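Local coordinates for transcriptional regulator (PDB 6W1A), which binds DNA through an N-terminal helix-turn-helix domain and acts as Rgg2, the receptor for SHP pheromones, to regulate transcription, at a contact of chain A with DNA. Residues are numbered along the deposited sequence; one frame, centred on the assembly and turned at random.

A contact of chain A with DNA. Residues 10, 20, 31, 34, 38. With nucleotides of chain B.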
ATOM      1  N   ARG A  10       7.552 -14.658  20.213  1.00101.04           N
ATOM      2  CA  ARG A  10       6.820 -15.543  21.112  1.00102.46           C
ATOM      3  C   ARG A  10       5.334 -15.206  21.123  1.00102.41           C
ATOM      4  O   ARG A  10       4.486 -16.105  21.091  1.00104.04           O
ATOM      5  CB  ARG A  10       7.404 -15.463  22.523  1.00103.29           C
ATOM      6  CG  ARG A  10       6.610 -16.223  23.570  1.00105.92           C
ATOM      7  CD  ARG A  10       7.518 -16.796  24.644  1.00108.77           C
ATOM      8  NE  ARG A  10       8.426 -17.807  24.110  1.00110.81           N
ATOM      9  CZ  ARG A  10       9.190 -18.593  24.861  1.00113.45           C
ATOM     10  NH1 ARG A  10       9.152 -18.491  26.183  1.00114.80           N
ATOM     11  NH2 ARG A  10       9.986 -19.488  24.292  1.00114.41           N
ATOM     12  N   ILE A  20       6.872 -24.434  19.313  1.00111.29           N
ATOM     13  CA  ILE A  20       8.215 -23.978  18.956  1.00105.83           C
ATOM     14  C   ILE A  20       8.830 -24.896  17.908  1.00109.17           C
ATOM     15  O   ILE A  20       9.410 -24.432  16.920  1.00108.24           O
ATOM     16  CB  ILE A  20       9.103 -23.881  20.211  1.00100.91           C
ATOM     17  CG1 ILE A  20       8.758 -22.624  21.012  1.00 95.26           C
ATOM     18  CG2 ILE A  20      10.576 -23.875  19.827  1.00 98.46           C
ATOM     19  CD1 ILE A  20       9.732 -22.307  22.120  1.00 95.06           C
ATOM     20  N   SER A  31      16.745 -25.249  19.847  1.00123.12           N
ATOM     21  CA  SER A  31      17.547 -24.711  20.938  1.00129.22           C
ATOM     22  C   SER A  31      17.369 -23.212  21.152  1.00139.07           C
ATOM     23  O   SER A  31      16.625 -22.786  22.041  1.00140.16           O
ATOM     24  CB  SER A  31      19.026 -25.016  20.685  1.00129.65           C
ATOM     25  OG  SER A  31      19.189 -26.280  20.065  1.00129.41           O
ATOM     26  N   SER A  34      14.252 -21.007  21.919  1.00119.30           N
ATOM     27  CA  SER A  34      13.717 -20.853  23.270  1.00120.93           C
ATOM     28  C   SER A  34      14.264 -19.601  23.954  1.00124.29           C
ATOM     29  O   SER A  34      13.514 -18.875  24.617  1.00121.12           O
ATOM     30  CB  SER A  34      14.024 -22.095  24.105  1.00121.49           C
ATOM     31  OG  SER A  34      13.269 -22.086  25.306  1.00121.07           O
ATOM     32  N   ARG A  38      13.154 -15.368  24.584  1.00118.65           N
ATOM     33  CA  ARG A  38      13.309 -14.892  25.954  1.00118.30           C
ATOM     34  C   ARG A  38      14.450 -13.886  26.090  1.00122.28           C
ATOM     35  O   ARG A  38      14.940 -13.654  27.199  1.00122.34           O
ATOM     36  CB  ARG A  38      13.502 -16.074  26.908  1.00115.95           C
ATOM     37  CG  ARG A  38      12.288 -16.996  26.974  1.00114.93           C
ATOM     38  CD  ARG A  38      12.502 -18.172  27.915  1.00115.15           C
ATOM     39  NE  ARG A  38      13.415 -19.170  27.365  1.00115.53           N
ATOM     40  CZ  ARG A  38      14.578 -19.506  27.916  1.00115.53           C
ATOM     41  NH1 ARG A  38      15.344 -20.425  27.345  1.00115.93           N
ATOM     42  NH2 ARG A  38      14.978 -18.922  29.038  1.00115.74           N
TER
ATOM     43  P    DG B   7       6.190 -25.192  23.137  1.00122.04           P
ATOM     44  OP1  DG B   7       5.207 -24.086  23.175  1.00122.40           O
ATOM     45  OP2  DG B   7       6.814 -25.598  21.857  1.00121.46           O
ATOM     46  O5'  DG B   7       7.369 -24.857  24.162  1.00121.61           O
ATOM     47  C5'  DG B   7       7.071 -24.617  25.531  1.00120.60           C
ATOM     48  C4'  DG B   7       8.276 -24.917  26.402  1.00118.78           C
ATOM     49  O4'  DG B   7       8.757 -26.243  26.108  1.00117.16           O
ATOM     50  C3'  DG B   7       9.473 -23.987  26.187  1.00118.40           C
ATOM     51  O3'  DG B   7       9.608 -23.103  27.294  1.00119.93           O
ATOM     52  C2'  DG B   7      10.687 -24.927  26.059  1.00116.24           C
ATOM     53  C1'  DG B   7      10.119 -26.297  26.423  1.00115.20           C
ATOM     54  N9   DG B   7      10.732 -27.399  25.681  1.00112.77           N
ATOM     55  C8   DG B   7      10.608 -27.667  24.339  1.00111.86           C
ATOM     56  N7   DG B   7      11.277 -28.720  23.954  1.00110.93           N
ATOM     57  C5   DG B   7      11.885 -29.181  25.115  1.00112.05           C
ATOM     58  C6   DG B   7      12.738 -30.293  25.321  1.00112.39           C
ATOM     59  O6   DG B   7      13.136 -31.121  24.486  1.00111.94           O
ATOM     60  N1   DG B   7      13.133 -30.400  26.654  1.00112.64           N
ATOM     61  C2   DG B   7      12.751 -29.542  27.661  1.00111.83           C
ATOM     62  N2   DG B   7      13.234 -29.807  28.883  1.00110.00           N
ATOM     63  N3   DG B   7      11.952 -28.498  27.482  1.00112.71           N
ATOM     64  C4   DG B   7      11.560 -28.378  26.189  1.00112.52           C
ATOM     65  P    DT B   8      10.646 -21.878  27.228  1.00121.08           P
ATOM     66  OP1  DT B   8      10.019 -20.730  27.921  1.00121.23           O
ATOM     67  OP2  DT B   8      11.102 -21.745  25.826  1.00121.17           O
ATOM     68  O5'  DT B   8      11.891 -22.379  28.100  1.00121.99           O
ATOM     69  C5'  DT B   8      11.736 -22.578  29.502  1.00122.59           C
ATOM     70  C4'  DT B   8      12.870 -23.414  30.068  1.00123.23           C
ATOM     71  O4'  DT B   8      13.042 -24.619  29.271  1.00121.71           O
ATOM     72  C3'  DT B   8      14.243 -22.726  30.099  1.00125.77           C
ATOM     73  O3'  DT B   8      14.812 -22.841  31.404  1.00129.55           O
ATOM     74  C2'  DT B   8      15.056 -23.509  29.064  1.00123.48           C
ATOM     75  C1'  DT B   8      14.415 -24.878  29.169  1.00121.05           C
ATOM     76  N1   DT B   8      14.672 -25.754  27.991  1.00118.75           N
ATOM     77  C2   DT B   8      15.478 -26.854  28.149  1.00118.39           C
ATOM     78  O2   DT B   8      15.988 -27.158  29.211  1.00118.40           O
ATOM     79  N3   DT B   8      15.668 -27.595  27.014  1.00117.99           N
ATOM     80  C4   DT B   8      15.145 -27.350  25.761  1.00116.72           C
ATOM     81  O4   DT B   8      15.374 -28.078  24.802  1.00115.73           O
ATOM     82  C5   DT B   8      14.307 -26.177  25.661  1.00117.16           C
ATOM     83  C7   DT B   8      13.684 -25.810  24.347  1.00117.24           C
ATOM     84  C6   DT B   8      14.115 -25.442  26.769  1.00117.75           C
ATOM     85  P    DT B   9      15.970 -21.832  31.886  1.00131.54           P
ATOM     86  OP1  DT B   9      16.412 -22.282  33.225  1.00132.96           O
ATOM     87  OP2  DT B   9      15.470 -20.449  31.713  1.00129.67           O
ATOM     88  O5'  DT B   9      17.149 -22.066  30.825  1.00133.71           O
ATOM     89  C5'  DT B   9      18.491 -22.245  31.267  1.00136.29           C
ATOM     90  C4'  DT B   9      18.767 -23.703  31.596  1.00139.52           C
ATOM     91  O4'  DT B   9      18.204 -24.554  30.559  1.00139.11           O
ATOM     92  C3'  DT B   9      20.246 -24.071  31.687  1.00142.96           C
ATOM     93  O3'  DT B   9      20.453 -25.010  32.737  1.00147.22           O
ATOM     94  C2'  DT B   9      20.528 -24.686  30.320  1.00141.17           C
ATOM     95  C1'  DT B   9      19.212 -25.388  30.028  1.00138.97           C
ATOM     96  N1   DT B   9      18.951 -25.575  28.574  1.00136.94           N
ATOM     97  C2   DT B   9      19.466 -26.678  27.932  1.00135.30           C
ATOM     98  O2   DT B   9      20.135 -27.527  28.494  1.00134.78           O
ATOM     99  N3   DT B   9      19.169 -26.754  26.596  1.00134.11           N
ATOM    100  C4   DT B   9      18.423 -25.855  25.854  1.00133.57           C
ATOM    101  O4   DT B   9      18.210 -26.010  24.655  1.00133.38           O
ATOM    102  C5   DT B   9      17.913 -24.719  26.589  1.00133.80           C
ATOM    103  C7   DT B   9      17.091 -23.676  25.892  1.00132.68           C
ATOM    104  C6   DT B   9      18.200 -24.636  27.898  1.00135.78           C
TER
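Arg10 meets the phosphate of DT8 end-on, its two terminal nitrogens each taking a different non-bridging oxygen. Arg10 NH2 donates to OP2 of DT8 at 2.9 Å, nearly in the guanidinium plane, while its NH1 bonds to OP1, which is tilted somewhat from that plane. The side chain leaves helix 6-15 with CG anti to the backbone N (chi1 173°) and bends further along, which turns the fork toward the DNA backbone; arginine suits the place because its paired N-H groups match the two oxygens of one phosphate. Arg38 approaches the same nucleotide differently, with C3' of the DT8 sugar 3.6 Å above one face of its guanidinium, near the rim. Arg38 NH2 lies 3.1 Å from OP2 of DT9, a salt bridge by charge alone, since no N-H is aimed at the oxygen. Arg38 NE donates to the backbone O of Ser34 at 2.8 Å, from above the carbonyl plane, a bent bond that links the guanidinium to the last turn of helix 30-36. The small side chain of Ser34 probably allows that helix to approach: Ser34 CB sits 3.7 Å from the methyl C7 of DT8 and also touches the methyl of DT9. One nucleotide back, the backbone N of Ile20 donates to OP2 of DG7 at 2.8 Å, a bond independent of side-chain type. Together these contacts hold the backbone of three successive nucleotides and seat the likely recognition helix, 30-36, against the thymine methyls, docking the helix-turn-helix on DNA.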